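Two structures of ureidoglycolate hydrolase from Arabidopsis thaliana compared at one contact. The protein hydrolyses (S)-ureidoglycolate to glyoxylate, ammonium and carbon dioxide in purine catabolism, as a manganese-dependent homodimer of the peptidase M20 family. Structure 1 is PDB 4PXB (chain A, 1.90 Å), residues E206-Q211 and M389-I394; structure 2 is PDB 4PXE (chain B, 1.45 Å), residues E206-Q211 and M389-I394. Both blocks share one frame: the second was fitted to the first on N, CA, C and O of the twelve residues, RMSD 0.06 Å. Numbering follows each deposited sequence.

Structure 1 (4PXB); sequences ELHIEQ and MGMIFI. It carries 1 engineered substitution outside these segments. With MN (manganese (II) ion), chain C; UGC ((2S)-(carbamoylamino)(hydroxy)ethanoic acid), chain D.
Glu206 and Met391 lie side by side on neighbouring parallel strands, 201-209 and 389-394, in the buried core of the M20 catalytic domain. Met391 bends at chi3 (74°), which lays its CE 3.8 Å from Glu206 CG and equally near His208 CB. The Glu206 carboxylate is hydrogen-bonded to Ser380 and Ser91. Glu210 CA sits over one face of the Phe393 ring, a CH-pi contact. On the other face of the strands, Leu207 CD1 packs 3.9 Å from Ile394 CG2. This tightly packed part gives way to the polar, water-bearing metal site. His208 ND1 gives its N-H to Ile209 O (2.7 Å, 169°), which fixes the ring's rotation. His208 NE2 binds manganese at 2.4 Å, with His92, Asp103 and waters 1 and 2; ureidoglycolate N1 also lies in the shell. Gln211 NE2 donates to ureidoglycolate O1 (2.7 Å); N1 gives Gln211 OE1 a weak bond.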
loop_
_atom_site.group_PDB
_atom_site.type_symbol
_atom_site.label_atom_id
_atom_site.label_comp_id
_atom_site.label_asym_id
_atom_site.label_seq_id
_atom_site.Cartn_x
_atom_site.Cartn_y
_atom_site.Cartn_z
ATOM N N GLU A 206 31.929 -14.913 1.314
ATOM C CA GLU A 206 30.683 -14.690 2.032
ATOM C C GLU A 206 30.067 -16.020 2.427
ATOM O O GLU A 206 29.820 -16.872 1.573
ATOM C CB GLU A 206 29.703 -13.877 1.182
ATOM C CG GLU A 206 28.354 -13.609 1.849
ATOM C CD GLU A 206 27.533 -12.540 1.129
ATOM O OE1 GLU A 206 27.877 -12.178 -0.025
ATOM O OE2 GLU A 206 26.533 -12.058 1.716
ATOM N N LEU A 207 29.837 -16.208 3.727
ATOM C CA LEU A 207 29.084 -17.364 4.210
ATOM C C LEU A 207 27.597 -16.999 4.193
ATOM O O LEU A 207 27.217 -15.899 4.606
ATOM C CB LEU A 207 29.557 -17.730 5.630
ATOM C CG LEU A 207 28.719 -18.701 6.468
ATOM C CD1 LEU A 207 28.734 -20.104 5.864
ATOM C CD2 LEU A 207 29.207 -18.725 7.929
ATOM N N HIS A 208 26.747 -17.896 3.694
ATOM C CA HIS A 208 25.336 -17.566 3.559
ATOM C C HIS A 208 24.476 -18.824 3.558
ATOM O O HIS A 208 24.914 -19.868 3.071
ATOM C CB HIS A 208 25.118 -16.785 2.252
ATOM C CG HIS A 208 23.869 -15.955 2.246
ATOM N ND1 HIS A 208 22.612 -16.506 2.165
ATOM C CD2 HIS A 208 23.703 -14.615 2.307
ATOM C CE1 HIS A 208 21.709 -15.532 2.174
ATOM N NE2 HIS A 208 22.349 -14.382 2.259
ATOM N N ILE A 209 23.257 -18.749 4.094
ATOM C CA ILE A 209 22.355 -19.892 3.950
ATOM C C ILE A 209 22.078 -20.087 2.465
ATOM O O ILE A 209 22.088 -19.123 1.698
ATOM C CB ILE A 209 21.023 -19.729 4.735
ATOM C CG1 ILE A 209 20.259 -18.476 4.281
ATOM C CG2 ILE A 209 21.288 -19.683 6.213
ATOM C CD1 ILE A 209 18.786 -18.476 4.727
ATOM N N GLU A 210 21.838 -21.332 2.056
ATOM C CA GLU A 210 21.622 -21.640 0.643
ATOM C C GLU A 210 20.462 -20.885 0.007
ATOM O O GLU A 210 20.575 -20.443 -1.143
ATOM C CB GLU A 210 21.406 -23.146 0.431
ATOM C CG GLU A 210 21.204 -23.488 -1.042
ATOM C CD GLU A 210 20.741 -24.913 -1.266
ATOM O OE1 GLU A 210 21.091 -25.793 -0.449
ATOM O OE2 GLU A 210 20.030 -25.157 -2.265
ATOM N N GLN A 211 19.354 -20.749 0.745
ATOM C CA GLN A 211 18.100 -20.214 0.193
ATOM C C GLN A 211 17.577 -21.115 -0.927
ATOM O O GLN A 211 16.935 -20.665 -1.882
ATOM C CB GLN A 211 18.237 -18.750 -0.257
ATOM C CG GLN A 211 18.796 -17.861 0.843
ATOM C CD GLN A 211 19.057 -16.431 0.398
ATOM O OE1 GLN A 211 19.900 -16.169 -0.464
ATOM N NE2 GLN A 211 18.334 -15.494 0.997
ATOM N N MET A 389 36.595 -13.812 -5.541
ATOM C CA MET A 389 35.420 -13.970 -4.688
ATOM C C MET A 389 35.017 -15.436 -4.553
ATOM O O MET A 389 35.233 -16.234 -5.458
ATOM C CB MET A 389 34.260 -13.152 -5.288
ATOM C CG MET A 389 32.895 -13.324 -4.613
ATOM S SD MET A 389 31.965 -14.780 -5.164
ATOM C CE MET A 389 31.490 -14.322 -6.833
ATOM N N GLY A 390 34.411 -15.786 -3.421
ATOM C CA GLY A 390 33.772 -17.082 -3.286
ATOM C C GLY A 390 32.664 -17.021 -2.252
ATOM O O GLY A 390 32.603 -16.065 -1.456
ATOM N N MET A 391 31.768 -18.010 -2.271
ATOM C CA MET A 391 30.753 -18.115 -1.229
ATOM C C MET A 391 30.682 -19.531 -0.670
ATOM O O MET A 391 30.883 -20.510 -1.397
ATOM C CB MET A 391 29.364 -17.706 -1.741
ATOM C CG MET A 391 29.249 -16.252 -2.206
ATOM S SD MET A 391 27.538 -15.820 -2.589
ATOM C CE MET A 391 26.888 -15.718 -0.916
ATOM N N ILE A 392 30.389 -19.618 0.627
ATOM C CA ILE A 392 30.087 -20.875 1.287
ATOM C C ILE A 392 28.584 -20.928 1.587
ATOM O O ILE A 392 28.050 -20.050 2.275
ATOM C CB ILE A 392 30.852 -20.983 2.623
ATOM C CG1 ILE A 392 32.355 -20.797 2.392
ATOM C CG2 ILE A 392 30.575 -22.336 3.305
ATOM C CD1 ILE A 392 33.128 -20.448 3.645
ATOM N N PHE A 393 27.898 -21.944 1.072
ATOM C CA PHE A 393 26.491 -22.168 1.406
ATOM C C PHE A 393 26.359 -23.188 2.535
ATOM O O PHE A 393 27.108 -24.172 2.598
ATOM C CB PHE A 393 25.716 -22.703 0.195
ATOM C CG PHE A 393 25.176 -21.627 -0.724
ATOM C CD1 PHE A 393 25.185 -20.292 -0.349
ATOM C CD2 PHE A 393 24.643 -21.963 -1.954
ATOM C CE1 PHE A 393 24.674 -19.309 -1.193
ATOM C CE2 PHE A 393 24.129 -20.988 -2.802
ATOM C CZ PHE A 393 24.147 -19.661 -2.422
ATOM N N ILE A 394 25.386 -22.970 3.412
ATOM C CA ILE A 394 25.003 -24.001 4.363
ATOM C C ILE A 394 23.558 -24.399 4.112
ATOM O O ILE A 394 22.786 -23.631 3.522
ATOM C CB ILE A 394 25.183 -23.559 5.831
ATOM C CG1 ILE A 394 24.344 -22.312 6.131
ATOM C CG2 ILE A 394 26.666 -23.358 6.151
ATOM C CD1 ILE A 394 24.423 -21.893 7.598
HETATM MN MN MN C . 21.310 -12.292 1.959
HETATM O O3 UGC D . 16.591 -11.058 -3.502
HETATM C C3 UGC D . 17.717 -11.473 -3.145
HETATM O O4 UGC D . 18.474 -12.117 -3.955
HETATM C C2 UGC D . 18.142 -11.321 -1.731
HETATM O O2 UGC D . 17.750 -10.203 -1.048
HETATM N N2 UGC D . 19.535 -11.600 -1.552
HETATM C C1 UGC D . 19.536 -12.833 -0.815
HETATM O O1 UGC D . 18.429 -13.308 -0.542
HETATM N N1 UGC D . 20.748 -13.486 -0.415
HETATM O O HOH W 1 23.091 -11.680 0.597
HETATM O O HOH W 2 19.898 -10.527 0.802
#

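Structure 2 (4PXE); sequences ELHIEQ and MGMIFI. With MN (manganese (II) ion), chain E.
Glu206 and Met391 run alongside each other and point the same way. Met391 bends at chi3 (68°), and its CE rests 3.8 Å from Glu206 CG, with His208 CB equally near. The carboxylate of Glu206 is hydrogen-bonded to Ser380 and Ser91. The Phe393 ring takes Glu210 CA over one face in a CH-pi contact. On the other face of the strands, Leu207 CD1 meets Ile394 CG2 at 3.8 Å. Beyond this close packing lies the polar metal site, where waters are bound. A nearly straight bond from His208 ND1 to Ile209 O (2.8 Å, 170°) sets the turn of the imidazole. NE2 of His208 coordinates manganese at 2.3 Å. Waters 3, 4 and 5 share this metal with His92 and Asp103. Water 3 is hydrogen-bonded to Gln211 OE1 (2.8 Å). Glyoxylate is bound about 6 Å from the His208 side chain (nearest atoms).

What differs
The bound group is what changes. Structure 1 holds (S)-ureidoglycolate and structure 2 holds glyoxylate, at least in part at the same place. Where ureidoglycolate N1 lies in the manganese shell of structure 1, water 3 stands in structure 2. This water takes the place of N1 beside the metal and beside Gln211(B). So a water oxygen stands in for the terminal ureido nitrogen N1, and the polar position stays occupied. The two other metal waters are at the same place in both: water 1 matches water 4, and water 2 matches water 5. The side chains of the contact do not move beyond the error. His208(A) and Gln211(A) keep their place in His208(B) and Gln211(B), as do Glu206(A), Met391(A) and Phe393(A) and their counterparts. The bond from His208(A) ND1 to Ile209(A) O recurs between His208(B) ND1 and Ile209(B) O. Outside the segments, a substrate-binding position carries Ala137(A), engineered, against Glu137(B), which lines the glyoxylate pocket. The carboxylate of Glu137(B) is thus absent from structure 1, which may be one reason why unconverted ureidoglycolate is found there.

Structure 2 (4PXE)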
loop_
_atom_site.group_PDB
_atom_site.type_symbol
_atom_site.label_atom_id
_atom_site.label_comp_id
_atom_site.label_asym_id
_atom_site.label_seq_id
_atom_site.Cartn_x
_atom_site.Cartn_y
_atom_site.Cartn_z
ATOM N N GLU B 206 31.969 -14.956 1.327
ATOM C CA GLU B 206 30.703 -14.748 2.030
ATOM C C GLU B 206 30.072 -16.072 2.436
ATOM O O GLU B 206 29.830 -16.937 1.596
ATOM C CB GLU B 206 29.729 -13.961 1.148
ATOM C CG GLU B 206 28.399 -13.625 1.839
ATOM C CD GLU B 206 27.568 -12.583 1.104
ATOM O OE1 GLU B 206 27.904 -12.207 -0.048
ATOM O OE2 GLU B 206 26.566 -12.128 1.694
ATOM N N LEU B 207 29.823 -16.228 3.732
ATOM C CA LEU B 207 29.078 -17.372 4.262
ATOM C C LEU B 207 27.590 -17.012 4.226
ATOM O O LEU B 207 27.224 -15.915 4.647
ATOM C CB LEU B 207 29.530 -17.631 5.700
ATOM C CG LEU B 207 28.701 -18.621 6.528
ATOM C CD1 LEU B 207 28.723 -20.030 5.931
ATOM C CD2 LEU B 207 29.184 -18.625 7.965
ATOM N N HIS B 208 26.737 -17.901 3.721
ATOM C CA HIS B 208 25.316 -17.565 3.557
ATOM C C HIS B 208 24.466 -18.830 3.550
ATOM O O HIS B 208 24.904 -19.884 3.072
ATOM C CB HIS B 208 25.097 -16.766 2.248
ATOM C CG HIS B 208 23.864 -15.901 2.253
ATOM N ND1 HIS B 208 22.585 -16.412 2.162
ATOM C CD2 HIS B 208 23.722 -14.556 2.345
ATOM C CE1 HIS B 208 21.709 -15.422 2.201
ATOM N NE2 HIS B 208 22.374 -14.286 2.312
ATOM N N ILE B 209 23.249 -18.744 4.082
ATOM C CA ILE B 209 22.323 -19.862 3.906
ATOM C C ILE B 209 22.047 -20.079 2.418
ATOM O O ILE B 209 22.031 -19.128 1.627
ATOM C CB ILE B 209 21.015 -19.678 4.694
ATOM C CG1 ILE B 209 20.245 -18.436 4.212
ATOM C CG2 ILE B 209 21.309 -19.582 6.184
ATOM C CD1 ILE B 209 18.788 -18.365 4.731
ATOM N N GLU B 210 21.830 -21.330 2.030
ATOM C CA GLU B 210 21.639 -21.640 0.618
ATOM C C GLU B 210 20.455 -20.906 -0.020
ATOM O O GLU B 210 20.526 -20.519 -1.190
ATOM C CB GLU B 210 21.427 -23.147 0.431
ATOM C CG GLU B 210 21.223 -23.538 -1.033
ATOM C CD GLU B 210 20.719 -24.949 -1.217
ATOM O OE1 GLU B 210 21.031 -25.802 -0.360
ATOM O OE2 GLU B 210 20.019 -25.211 -2.225
ATOM N N GLN B 211 19.365 -20.734 0.736
ATOM C CA GLN B 211 18.103 -20.215 0.189
ATOM C C GLN B 211 17.570 -21.128 -0.913
ATOM O O GLN B 211 16.912 -20.678 -1.861
ATOM C CB GLN B 211 18.250 -18.759 -0.278
ATOM C CG GLN B 211 18.808 -17.879 0.820
ATOM C CD GLN B 211 18.971 -16.435 0.412
ATOM O OE1 GLN B 211 19.863 -16.096 -0.367
ATOM N NE2 GLN B 211 18.149 -15.560 0.979
ATOM N N MET B 389 36.502 -13.772 -5.539
ATOM C CA MET B 389 35.355 -13.974 -4.663
ATOM C C MET B 389 34.989 -15.446 -4.552
ATOM O O MET B 389 35.199 -16.227 -5.479
ATOM C CB MET B 389 34.171 -13.165 -5.220
ATOM C CG MET B 389 32.802 -13.402 -4.551
ATOM S SD MET B 389 31.913 -14.859 -5.154
ATOM C CE MET B 389 31.434 -14.351 -6.810
ATOM N N GLY B 390 34.408 -15.818 -3.417
ATOM C CA GLY B 390 33.753 -17.107 -3.305
ATOM C C GLY B 390 32.674 -17.035 -2.250
ATOM O O GLY B 390 32.661 -16.101 -1.439
ATOM N N MET B 391 31.784 -18.020 -2.251
ATOM C CA MET B 391 30.753 -18.118 -1.219
ATOM C C MET B 391 30.680 -19.531 -0.673
ATOM O O MET B 391 30.823 -20.504 -1.413
ATOM C CB MET B 391 29.366 -17.733 -1.751
ATOM C CG MET B 391 29.251 -16.325 -2.308
ATOM S SD MET B 391 27.515 -15.901 -2.619
ATOM C CE MET B 391 26.921 -15.832 -0.925
ATOM N N ILE B 392 30.418 -19.627 0.627
ATOM C CA ILE B 392 30.130 -20.890 1.290
ATOM C C ILE B 392 28.633 -20.907 1.612
ATOM O O ILE B 392 28.161 -20.045 2.354
ATOM C CB ILE B 392 30.888 -20.959 2.619
ATOM C CG1 ILE B 392 32.405 -20.847 2.397
ATOM C CG2 ILE B 392 30.581 -22.260 3.365
ATOM C CD1 ILE B 392 33.147 -20.504 3.651
ATOM N N PHE B 393 27.900 -21.869 1.057
ATOM C CA PHE B 393 26.496 -22.099 1.419
ATOM C C PHE B 393 26.380 -23.154 2.521
ATOM O O PHE B 393 27.108 -24.160 2.518
ATOM C CB PHE B 393 25.698 -22.616 0.219
ATOM C CG PHE B 393 25.162 -21.547 -0.706
ATOM C CD1 PHE B 393 25.190 -20.185 -0.384
ATOM C CD2 PHE B 393 24.595 -21.941 -1.906
ATOM C CE1 PHE B 393 24.646 -19.244 -1.286
ATOM C CE2 PHE B 393 24.057 -21.013 -2.786
ATOM C CZ PHE B 393 24.091 -19.673 -2.471
ATOM N N ILE B 394 25.452 -22.923 3.442
ATOM C CA ILE B 394 25.035 -23.951 4.392
ATOM C C ILE B 394 23.569 -24.315 4.122
ATOM O O ILE B 394 22.825 -23.549 3.507
ATOM C CB ILE B 394 25.213 -23.502 5.856
ATOM C CG1 ILE B 394 24.372 -22.255 6.146
ATOM C CG2 ILE B 394 26.684 -23.276 6.180
ATOM C CD1 ILE B 394 24.436 -21.842 7.620
HETATM MN MN MN E . 21.248 -12.309 1.831
HETATM O O HOH W 3 20.651 -13.435 -0.294
HETATM O O HOH W 4 22.976 -11.760 0.534
HETATM O O HOH W 5 19.697 -11.007 0.921
#